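Local coordinates for protein phosphopantetheine adenylyltransferase (Archaeoglobus fulgidus, PDB 3DO8) that probably transfers an adenylyl group reversibly from ATP to 4'-phosphopantetheine, giving dephospho-CoA and pyrophosphate in coenzyme A biosynthesis, at residues H13-V22 / T116-M124; Y79-L90 / K102-K112. All coordinates share one frame; numbering follows the deposited sequence.

Contact 1 of 2, residues H13-V22 / T116-M124; sequences HEGHKKLIDV and TIVKVDWMM
H13 and W122 both hold CG between the backbone N and the carbonyl carbon, with chi1 of 58° and 69°. These torsions bring the rings together at the start of helix 14-22. H13 turns its edge to a face of W122 in a T-shaped stack, planes 73° apart, with H13 CE1 3.6 Å from W122 CZ3. M124 folds back, bent at chi2 and chi3. Its CE sits over the centre of one H13 face, 3.6 Å from the ring centroid, a CH-pi contact. H16 covers the opposite face of H13 and takes the edge of W122 in an offset edge-to-face pair. G15 has no side chain, and the indole comes close: W122 CE3 lies 3.3 Å from G15 C. H13, G15 and H16 belong to the HEGH sequence, the HIGH-type motif of nucleotidyltransferases, with H13 as N-cap. Further along, the contact is aliphatic. L19 CD2 meets V120 CB at 3.5 Å, while L19 CD1 touches W122 CZ3. V22 slides past V120 and reaches V118 with CG1. K18 runs extended toward the W122 backbone, and its NZ bonds to S133 OG. A water accepts from K18 NZ at 3.1 Å and donates to W122 O.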
loop_
_atom_site.group_PDB
_atom_site.type_symbol
_atom_site.label_atom_id
_atom_site.label_comp_id
_atom_site.label_asym_id
_atom_site.label_seq_id
_atom_site.Cartn_x
_atom_site.Cartn_y
_atom_site.Cartn_z
ATOM N N HIS A 13 -15.559 6.759 5.350
ATOM C CA HIS A 13 -15.412 7.624 4.171
ATOM C C HIS A 13 -14.540 7.000 3.109
ATOM O O HIS A 13 -14.056 5.861 3.272
ATOM C CB HIS A 13 -14.910 9.017 4.571
ATOM C CG HIS A 13 -13.600 9.037 5.296
ATOM N ND1 HIS A 13 -12.441 8.472 4.797
ATOM C CD2 HIS A 13 -13.268 9.569 6.500
ATOM C CE1 HIS A 13 -11.455 8.683 5.651
ATOM N NE2 HIS A 13 -11.930 9.342 6.694
ATOM N N GLU A 14 -14.349 7.713 2.011
ATOM C CA GLU A 14 -13.680 7.170 0.837
ATOM C C GLU A 14 -12.229 6.795 1.154
ATOM O O GLU A 14 -11.709 5.803 0.643
ATOM C CB GLU A 14 -13.765 8.152 -0.348
ATOM C CG GLU A 14 -12.963 7.692 -1.576
ATOM C CD GLU A 14 -13.317 6.265 -2.038
ATOM O OE1 GLU A 14 -14.528 5.898 -1.986
ATOM O OE2 GLU A 14 -12.399 5.511 -2.470
ATOM N N GLY A 15 -11.602 7.555 2.044
ATOM C CA GLY A 15 -10.269 7.218 2.523
ATOM C C GLY A 15 -10.224 5.848 3.179
ATOM O O GLY A 15 -9.361 5.002 2.871
ATOM N N HIS A 16 -11.153 5.612 4.111
ATOM C CA HIS A 16 -11.233 4.318 4.776
ATOM C C HIS A 16 -11.433 3.213 3.741
ATOM O O HIS A 16 -10.877 2.117 3.852
ATOM C CB HIS A 16 -12.376 4.207 5.771
ATOM C CG HIS A 16 -12.325 5.175 6.907
ATOM N ND1 HIS A 16 -11.288 5.238 7.818
ATOM C CD2 HIS A 16 -13.242 6.083 7.313
ATOM C CE1 HIS A 16 -11.568 6.171 8.718
ATOM N NE2 HIS A 16 -12.734 6.709 8.418
ATOM N N LYS A 17 -12.287 3.462 2.759
ATOM C CA LYS A 17 -12.534 2.477 1.727
ATOM C C LYS A 17 -11.280 2.141 0.919
ATOM O O LYS A 17 -11.067 0.970 0.544
ATOM C CB LYS A 17 -13.716 2.881 0.878
ATOM C CG LYS A 17 -14.982 3.009 1.733
ATOM C CD LYS A 17 -16.176 3.502 0.924
ATOM C CE LYS A 17 -17.398 3.716 1.787
ATOM N NZ LYS A 17 -18.594 4.240 1.030
ATOM N N LYS A 18 -10.406 3.127 0.706
ATOM C CA LYS A 18 -9.140 2.833 0.035
ATOM C C LYS A 18 -8.267 1.944 0.905
ATOM O O LYS A 18 -7.655 0.987 0.420
ATOM C CB LYS A 18 -8.403 4.101 -0.341
ATOM C CG LYS A 18 -9.103 4.932 -1.406
ATOM C CD LYS A 18 -8.448 6.289 -1.632
ATOM C CE LYS A 18 -8.968 6.930 -2.929
ATOM N NZ LYS A 18 -8.278 8.227 -3.136
ATOM N N LEU A 19 -8.195 2.263 2.189
ATOM C CA LEU A 19 -7.404 1.454 3.112
ATOM C C LEU A 19 -7.902 0.002 3.110
ATOM O O LEU A 19 -7.115 -0.952 3.097
ATOM C CB LEU A 19 -7.509 1.999 4.531
ATOM C CG LEU A 19 -6.936 3.363 4.866
ATOM C CD1 LEU A 19 -6.864 3.559 6.408
ATOM C CD2 LEU A 19 -5.585 3.537 4.208
ATOM N N ILE A 20 -9.217 -0.144 3.198
ATOM C CA ILE A 20 -9.834 -1.457 3.257
ATOM C C ILE A 20 -9.543 -2.228 1.967
ATOM O O ILE A 20 -9.240 -3.447 2.007
ATOM C CB ILE A 20 -11.371 -1.348 3.524
ATOM C CG1 ILE A 20 -11.612 -0.923 4.970
ATOM C CG2 ILE A 20 -12.104 -2.658 3.236
ATOM C CD1 ILE A 20 -13.004 -0.382 5.280
ATOM N N ASP A 21 -9.622 -1.544 0.816
ATOM C CA ASP A 21 -9.381 -2.217 -0.475
ATOM C C ASP A 21 -7.949 -2.747 -0.505
ATOM O O ASP A 21 -7.690 -3.862 -0.914
ATOM C CB ASP A 21 -9.572 -1.254 -1.646
ATOM C CG ASP A 21 -9.593 -1.966 -2.987
ATOM O OD1 ASP A 21 -10.476 -2.842 -3.168
ATOM O OD2 ASP A 21 -8.726 -1.639 -3.863
ATOM N N VAL A 22 -7.007 -1.902 -0.125
ATOM C CA VAL A 22 -5.591 -2.301 -0.147
ATOM C C VAL A 22 -5.399 -3.486 0.825
ATOM O O VAL A 22 -4.783 -4.479 0.483
ATOM C CB VAL A 22 -4.635 -1.102 0.179
ATOM C CG1 VAL A 22 -3.219 -1.588 0.470
ATOM C CG2 VAL A 22 -4.685 -0.052 -0.933
ATOM N N THR A 116 5.949 -5.009 7.659
ATOM C CA THR A 116 6.066 -4.108 6.497
ATOM C C THR A 116 4.920 -3.088 6.510
ATOM O O THR A 116 3.761 -3.473 6.421
ATOM C CB THR A 116 6.095 -4.880 5.172
ATOM O OG1 THR A 116 7.256 -5.717 5.166
ATOM C CG2 THR A 116 6.195 -3.913 3.993
ATOM N N ILE A 117 5.267 -1.807 6.593
ATOM C CA ILE A 117 4.283 -0.742 6.604
ATOM C C ILE A 117 3.925 -0.372 5.178
ATOM O O ILE A 117 4.819 -0.101 4.316
ATOM C CB ILE A 117 4.774 0.501 7.373
ATOM C CG1 ILE A 117 5.104 0.126 8.835
ATOM C CG2 ILE A 117 3.755 1.639 7.324
ATOM C CD1 ILE A 117 5.822 1.210 9.631
ATOM N N VAL A 118 2.612 -0.328 4.956
ATOM C CA VAL A 118 2.024 0.040 3.667
ATOM C C VAL A 118 1.191 1.302 3.889
ATOM O O VAL A 118 0.127 1.252 4.492
ATOM C CB VAL A 118 1.176 -1.125 3.071
ATOM C CG1 VAL A 118 0.540 -0.682 1.725
ATOM C CG2 VAL A 118 2.038 -2.399 2.987
ATOM N N LYS A 119 1.728 2.450 3.466
ATOM C CA LYS A 119 1.088 3.722 3.700
ATOM C C LYS A 119 0.282 4.083 2.482
ATOM O O LYS A 119 0.812 4.218 1.381
ATOM C CB LYS A 119 2.126 4.811 3.926
ATOM C CG LYS A 119 1.540 6.153 4.282
ATOM C CD LYS A 119 2.637 7.188 4.255
ATOM C CE LYS A 119 2.131 8.564 4.620
ATOM N NZ LYS A 119 2.587 9.588 3.608
ATOM N N VAL A 120 -1.006 4.238 2.676
ATOM C CA VAL A 120 -1.901 4.595 1.571
ATOM C C VAL A 120 -2.197 6.083 1.715
ATOM O O VAL A 120 -2.791 6.513 2.714
ATOM C CB VAL A 120 -3.172 3.784 1.655
ATOM C CG1 VAL A 120 -4.191 4.157 0.548
ATOM C CG2 VAL A 120 -2.820 2.263 1.687
ATOM N N ASP A 121 -1.764 6.874 0.736
ATOM C CA ASP A 121 -2.038 8.329 0.740
ATOM C C ASP A 121 -3.470 8.515 0.260
ATOM O O ASP A 121 -3.770 8.610 -0.924
ATOM C CB ASP A 121 -1.042 9.080 -0.128
ATOM C CG ASP A 121 0.283 9.402 0.589
ATOM O OD1 ASP A 121 0.533 8.982 1.742
ATOM O OD2 ASP A 121 1.079 10.126 -0.028
ATOM N N TRP A 122 -4.359 8.526 1.218
ATOM C CA TRP A 122 -5.780 8.392 0.942
ATOM C C TRP A 122 -6.487 9.677 0.525
ATOM O O TRP A 122 -7.709 9.645 0.315
ATOM C CB TRP A 122 -6.458 7.744 2.164
ATOM C CG TRP A 122 -6.527 8.600 3.399
ATOM C CD1 TRP A 122 -5.993 9.853 3.586
ATOM C CD2 TRP A 122 -7.148 8.245 4.635
ATOM N NE1 TRP A 122 -6.264 10.300 4.864
ATOM C CE2 TRP A 122 -6.989 9.340 5.518
ATOM C CE3 TRP A 122 -7.823 7.113 5.083
ATOM C CZ2 TRP A 122 -7.479 9.326 6.819
ATOM C CZ3 TRP A 122 -8.327 7.110 6.366
ATOM C CH2 TRP A 122 -8.149 8.201 7.222
ATOM N N MET A 123 -5.735 10.778 0.463
ATOM C CA MET A 123 -6.213 12.080 -0.069
ATOM C C MET A 123 -7.558 12.546 0.480
ATOM O O MET A 123 -8.521 12.827 -0.268
ATOM C CB MET A 123 -6.215 12.022 -1.584
ATOM C CG MET A 123 -4.796 11.835 -2.134
ATOM S SD MET A 123 -4.723 11.621 -3.905
ATOM C CE MET A 123 -5.773 10.218 -4.192
ATOM N N MET A 124 -7.593 12.654 1.800
ATOM C CA MET A 124 -8.723 13.247 2.506
ATOM C C MET A 124 -8.369 14.657 2.972
ATOM O O MET A 124 -7.211 15.067 2.872
ATOM C CB MET A 124 -9.091 12.371 3.702
ATOM C CG MET A 124 -9.702 11.031 3.315
ATOM S SD MET A 124 -11.261 11.152 2.398
ATOM C CE MET A 124 -12.312 11.908 3.637
HETATM O O HOH W 1 -10.050 9.286 -0.875
#

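Contact 2 of 2, residues Y79-L90 / K102-K112; sequences YGKTLDVDFEYL and KINQKREELGK
R107 leaves helix 102-110 and reaches across to the 82-86 loop. From CB the chain runs to R107 CG, which packs on L83 CD2 at 3.8 Å. R107 CD comes within 3.3 Å of T82 O. The chain then bends at chi3 (67°), which turns the guanidinium toward the loop carbonyls. NE bonds to R113 O, just past the segment. R107 NH1 donates to two carbonyls, T82 O and V85 O, each at 2.8 Å, and lies above both carbonyl planes. The bond to T82 O is the straighter, at 156° against 138°. R107 NH2 forms a salt bridge with D86 OD1 at 2.9 Å, on the anti side of that oxygen but out of the carboxylate plane. K112 NZ reaches D86 OD1 from the opposite face, at 3.0 Å, and also donates to D84 O. K112 follows G111, the C-prime residue of the Schellman motif that ends the helix. The other end is mostly apolar: I103 packs against Y79, T82 and L90. The loop leads into strand 89-92, so the contact ties the approach to this strand to the next helix of a beta-alpha-beta unit. Two cations share one carboxylate oxygen, which would probably keep D86 ionised, and the three bonds from NH1 and NH2, with that of NE to R113 O, fix the rotation of the guanidinium.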
loop_
_atom_site.group_PDB
_atom_site.type_symbol
_atom_site.label_atom_id
_atom_site.label_comp_id
_atom_site.label_asym_id
_atom_site.label_seq_id
_atom_site.Cartn_x
_atom_site.Cartn_y
_atom_site.Cartn_z
ATOM N N TYR A 79 -1.604 0.536 20.403
ATOM C CA TYR A 79 -0.995 -0.478 19.575
ATOM C C TYR A 79 -1.938 -1.555 19.118
ATOM O O TYR A 79 -1.575 -2.354 18.242
ATOM C CB TYR A 79 0.111 -1.192 20.346
ATOM C CG TYR A 79 1.234 -0.287 20.711
ATOM C CD1 TYR A 79 2.351 -0.175 19.897
ATOM C CD2 TYR A 79 1.185 0.480 21.864
ATOM C CE1 TYR A 79 3.370 0.668 20.237
ATOM C CE2 TYR A 79 2.199 1.328 22.198
ATOM C CZ TYR A 79 3.296 1.425 21.384
ATOM O OH TYR A 79 4.331 2.254 21.757
ATOM N N GLY A 80 -3.110 -1.633 19.735
ATOM C CA GLY A 80 -3.982 -2.796 19.533
ATOM C C GLY A 80 -3.201 -4.044 19.832
ATOM O O GLY A 80 -2.539 -4.128 20.873
ATOM N N LYS A 81 -3.253 -4.998 18.905
ATOM C CA LYS A 81 -2.539 -6.261 19.039
ATOM C C LYS A 81 -1.183 -6.287 18.325
ATOM O O LYS A 81 -0.537 -7.325 18.237
ATOM C CB LYS A 81 -3.372 -7.412 18.465
ATOM C CG LYS A 81 -4.711 -7.701 19.141
ATOM C CD LYS A 81 -5.292 -8.994 18.533
ATOM C CE LYS A 81 -5.698 -8.847 17.012
ATOM N NZ LYS A 81 -5.517 -10.123 16.192
ATOM N N THR A 82 -0.748 -5.150 17.809
ATOM C CA THR A 82 0.380 -5.158 16.891
ATOM C C THR A 82 1.744 -5.341 17.541
ATOM O O THR A 82 2.717 -5.477 16.842
ATOM C CB THR A 82 0.432 -3.868 16.050
ATOM O OG1 THR A 82 0.649 -2.768 16.927
ATOM C CG2 THR A 82 -0.846 -3.685 15.205
ATOM N N LEU A 83 1.834 -5.378 18.883
ATOM C CA LEU A 83 3.099 -5.721 19.530
ATOM C C LEU A 83 3.181 -7.196 19.871
ATOM O O LEU A 83 4.203 -7.658 20.347
ATOM C CB LEU A 83 3.287 -4.906 20.811
ATOM C CG LEU A 83 3.391 -3.402 20.628
ATOM C CD1 LEU A 83 3.649 -2.711 21.946
ATOM C CD2 LEU A 83 4.444 -3.045 19.588
ATOM N N ASP A 84 2.090 -7.919 19.652
ATOM C CA ASP A 84 1.944 -9.297 20.104
ATOM C C ASP A 84 1.831 -10.217 18.879
ATOM O O ASP A 84 2.661 -11.119 18.668
ATOM C CB ASP A 84 0.686 -9.366 20.993
ATOM C CG ASP A 84 0.666 -10.552 21.910
ATOM O OD1 ASP A 84 1.743 -11.133 22.182
ATOM O OD2 ASP A 84 -0.446 -10.884 22.371
ATOM N N VAL A 85 0.855 -9.942 18.037
ATOM C CA VAL A 85 0.602 -10.755 16.849
ATOM C C VAL A 85 1.602 -10.421 15.776
ATOM O O VAL A 85 1.984 -9.239 15.605
ATOM C CB VAL A 85 -0.831 -10.503 16.317
ATOM C CG1 VAL A 85 -1.104 -11.284 14.981
ATOM C CG2 VAL A 85 -1.868 -10.810 17.378
ATOM N N ASP A 86 2.002 -11.434 15.009
ATOM C CA ASP A 86 2.900 -11.234 13.900
ATOM C C ASP A 86 2.002 -10.995 12.691
ATOM O O ASP A 86 1.122 -11.839 12.357
ATOM C CB ASP A 86 3.860 -12.402 13.662
ATOM C CG ASP A 86 4.927 -12.542 14.757
ATOM O OD1 ASP A 86 5.278 -11.544 15.421
ATOM O OD2 ASP A 86 5.437 -13.673 14.951
ATOM N N PHE A 87 2.126 -9.805 12.142
ATOM C CA PHE A 87 1.483 -9.409 10.901
ATOM C C PHE A 87 2.554 -9.270 9.831
ATOM O O PHE A 87 3.683 -8.834 10.116
ATOM C CB PHE A 87 0.781 -8.041 11.060
ATOM C CG PHE A 87 -0.386 -8.060 11.987
ATOM C CD1 PHE A 87 -1.610 -8.559 11.568
ATOM C CD2 PHE A 87 -0.283 -7.541 13.276
ATOM C CE1 PHE A 87 -2.694 -8.586 12.425
ATOM C CE2 PHE A 87 -1.369 -7.550 14.136
ATOM C CZ PHE A 87 -2.580 -8.080 13.711
ATOM N N GLU A 88 2.199 -9.611 8.601
ATOM C CA GLU A 88 3.098 -9.368 7.479
ATOM C C GLU A 88 3.085 -7.892 7.022
ATOM O O GLU A 88 4.135 -7.317 6.746
ATOM C CB GLU A 88 2.741 -10.276 6.307
ATOM C CG GLU A 88 3.706 -10.190 5.163
ATOM C CD GLU A 88 3.532 -11.337 4.145
ATOM O OE1 GLU A 88 2.786 -12.313 4.437
ATOM O OE2 GLU A 88 4.132 -11.265 3.053
ATOM N N TYR A 89 1.890 -7.307 6.934
ATOM C CA TYR A 89 1.693 -5.937 6.466
ATOM C C TYR A 89 0.817 -5.202 7.492
ATOM O O TYR A 89 -0.104 -5.793 8.067
ATOM C CB TYR A 89 0.950 -5.929 5.114
ATOM C CG TYR A 89 1.775 -6.451 3.954
ATOM C CD1 TYR A 89 2.904 -5.774 3.529
ATOM C CD2 TYR A 89 1.420 -7.622 3.287
ATOM C CE1 TYR A 89 3.648 -6.218 2.470
ATOM C CE2 TYR A 89 2.185 -8.099 2.229
ATOM C CZ TYR A 89 3.300 -7.376 1.824
ATOM O OH TYR A 89 4.109 -7.774 0.758
ATOM N N LEU A 90 1.088 -3.912 7.634
ATOM C CA LEU A 90 0.280 -2.997 8.416
ATOM C C LEU A 90 -0.079 -1.852 7.484
ATOM O O LEU A 90 0.810 -1.122 7.007
ATOM C CB LEU A 90 1.081 -2.470 9.607
ATOM C CG LEU A 90 0.476 -1.358 10.505
ATOM C CD1 LEU A 90 -0.957 -1.621 10.991
ATOM C CD2 LEU A 90 1.457 -1.036 11.686
ATOM N N LYS A 102 6.179 3.875 15.143
ATOM C CA LYS A 102 6.297 3.616 16.599
ATOM C C LYS A 102 6.087 2.120 16.931
ATOM O O LYS A 102 6.815 1.526 17.763
ATOM C CB LYS A 102 5.335 4.509 17.398
ATOM C CG LYS A 102 5.365 4.331 18.895
ATOM C CD LYS A 102 6.649 4.802 19.472
ATOM C CE LYS A 102 6.501 5.129 20.956
ATOM N NZ LYS A 102 7.766 5.705 21.471
ATOM N N ILE A 103 5.080 1.543 16.297
ATOM C CA ILE A 103 4.814 0.104 16.410
ATOM C C ILE A 103 6.089 -0.715 16.087
ATOM O O ILE A 103 6.484 -1.586 16.856
ATOM C CB ILE A 103 3.603 -0.326 15.572
ATOM C CG1 ILE A 103 2.281 0.173 16.219
ATOM C CG2 ILE A 103 3.592 -1.838 15.379
ATOM C CD1 ILE A 103 1.042 0.218 15.300
ATOM N N ASN A 104 6.748 -0.416 14.964
ATOM C CA ASN A 104 7.947 -1.169 14.598
ATOM C C ASN A 104 9.102 -0.897 15.562
ATOM O O ASN A 104 9.865 -1.802 15.876
ATOM C CB ASN A 104 8.376 -0.906 13.153
ATOM C CG ASN A 104 7.691 -1.837 12.182
ATOM O OD1 ASN A 104 7.176 -2.911 12.604
ATOM N ND2 ASN A 104 7.706 -1.494 10.900
ATOM N N GLN A 105 9.189 0.334 16.079
ATOM C CA GLN A 105 10.260 0.672 17.044
ATOM C C GLN A 105 10.102 -0.178 18.290
ATOM O O GLN A 105 11.078 -0.805 18.769
ATOM C CB GLN A 105 10.240 2.151 17.401
ATOM C CG GLN A 105 10.743 3.010 16.293
ATOM C CD GLN A 105 10.465 4.482 16.487
ATOM O OE1 GLN A 105 9.882 4.903 17.494
ATOM N NE2 GLN A 105 10.884 5.285 15.511
ATOM N N LYS A 106 8.855 -0.260 18.771
ATOM C CA LYS A 106 8.572 -1.060 19.968
ATOM C C LYS A 106 8.718 -2.554 19.714
ATOM O O LYS A 106 9.178 -3.293 20.584
ATOM C CB LYS A 106 7.195 -0.762 20.552
ATOM C CG LYS A 106 7.099 0.584 21.171
ATOM C CD LYS A 106 7.851 0.585 22.482
ATOM C CE LYS A 106 7.986 1.930 23.032
ATOM N NZ LYS A 106 8.901 1.839 24.207
ATOM N N ARG A 107 8.276 -3.016 18.554
ATOM C CA ARG A 107 8.501 -4.415 18.214
ATOM C C ARG A 107 9.998 -4.721 18.265
ATOM O O ARG A 107 10.404 -5.741 18.829
ATOM C CB ARG A 107 7.902 -4.759 16.856
ATOM C CG ARG A 107 6.386 -4.865 16.914
ATOM C CD ARG A 107 5.772 -5.182 15.577
ATOM N NE ARG A 107 6.102 -6.527 15.089
ATOM C CZ ARG A 107 5.396 -7.640 15.288
ATOM N NH1 ARG A 107 4.283 -7.631 15.998
ATOM N NH2 ARG A 107 5.800 -8.791 14.741
ATOM N N GLU A 108 10.812 -3.845 17.697
ATOM C CA GLU A 108 12.260 -4.113 17.730
ATOM C C GLU A 108 12.767 -4.162 19.169
ATOM O O GLU A 108 13.590 -5.019 19.515
ATOM C CB GLU A 108 13.046 -3.112 16.893
ATOM C CG GLU A 108 14.547 -3.481 16.815
ATOM C CD GLU A 108 15.308 -2.677 15.763
ATOM O OE1 GLU A 108 14.780 -1.687 15.256
ATOM O OE2 GLU A 108 16.475 -3.049 15.461
ATOM N N GLU A 109 12.293 -3.258 20.009
ATOM C CA GLU A 109 12.716 -3.247 21.412
ATOM C C GLU A 109 12.312 -4.523 22.156
ATOM O O GLU A 109 13.027 -4.975 23.069
ATOM C CB GLU A 109 12.139 -2.037 22.151
ATOM C CG GLU A 109 12.681 -0.711 21.675
ATOM C CD GLU A 109 12.076 0.468 22.400
ATOM O OE1 GLU A 109 11.442 0.292 23.471
ATOM O OE2 GLU A 109 12.268 1.609 21.901
ATOM N N LEU A 110 11.149 -5.067 21.814
ATOM C CA LEU A 110 10.594 -6.231 22.488
ATOM C C LEU A 110 11.152 -7.560 21.972
ATOM O O LEU A 110 11.058 -8.588 22.668
ATOM C CB LEU A 110 9.079 -6.255 22.331
ATOM C CG LEU A 110 8.347 -5.124 23.066
ATOM C CD1 LEU A 110 6.884 -5.162 22.616
ATOM C CD2 LEU A 110 8.516 -5.239 24.589
ATOM N N GLY A 111 11.748 -7.537 20.788
ATOM C CA GLY A 111 12.293 -8.734 20.154
ATOM C C GLY A 111 11.322 -9.411 19.217
ATOM O O GLY A 111 11.308 -10.647 19.098
ATOM N N LYS A 112 10.507 -8.584 18.551
ATOM C CA LYS A 112 9.581 -9.051 17.516
ATOM C C LYS A 112 10.050 -8.580 16.150
ATOM O O LYS A 112 10.584 -7.468 16.010
ATOM C CB LYS A 112 8.202 -8.469 17.777
ATOM C CG LYS A 112 7.621 -8.759 19.106
ATOM C CD LYS A 112 7.198 -10.177 19.232
ATOM C CE LYS A 112 5.899 -10.452 18.485
ATOM N NZ LYS A 112 5.607 -11.905 18.402
HETATM O O HOH W 2 4.229 -12.355 21.100
#

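In the fold
Contact 1 is mostly buried and lies nearer the centre of the chain. Contact 2 is only partly buried and sits farther out. Rings, methyl groups and sulfur dominate the first, whereas carbonyls and charges carry much of the second. Both reach the parallel five-stranded sheet, through the neighbouring strands 116-121 and 89-92. V118 N and L90 N probably bond to L90 O and T116 O, which stitches the contacts together. Helix 97-110 of contact 2 leads along the chain to the strand of contact 1. Both also touch the second subunit: K119 and D121 join an antiparallel ladder with it, and E88 bridges to K18 of that subunit.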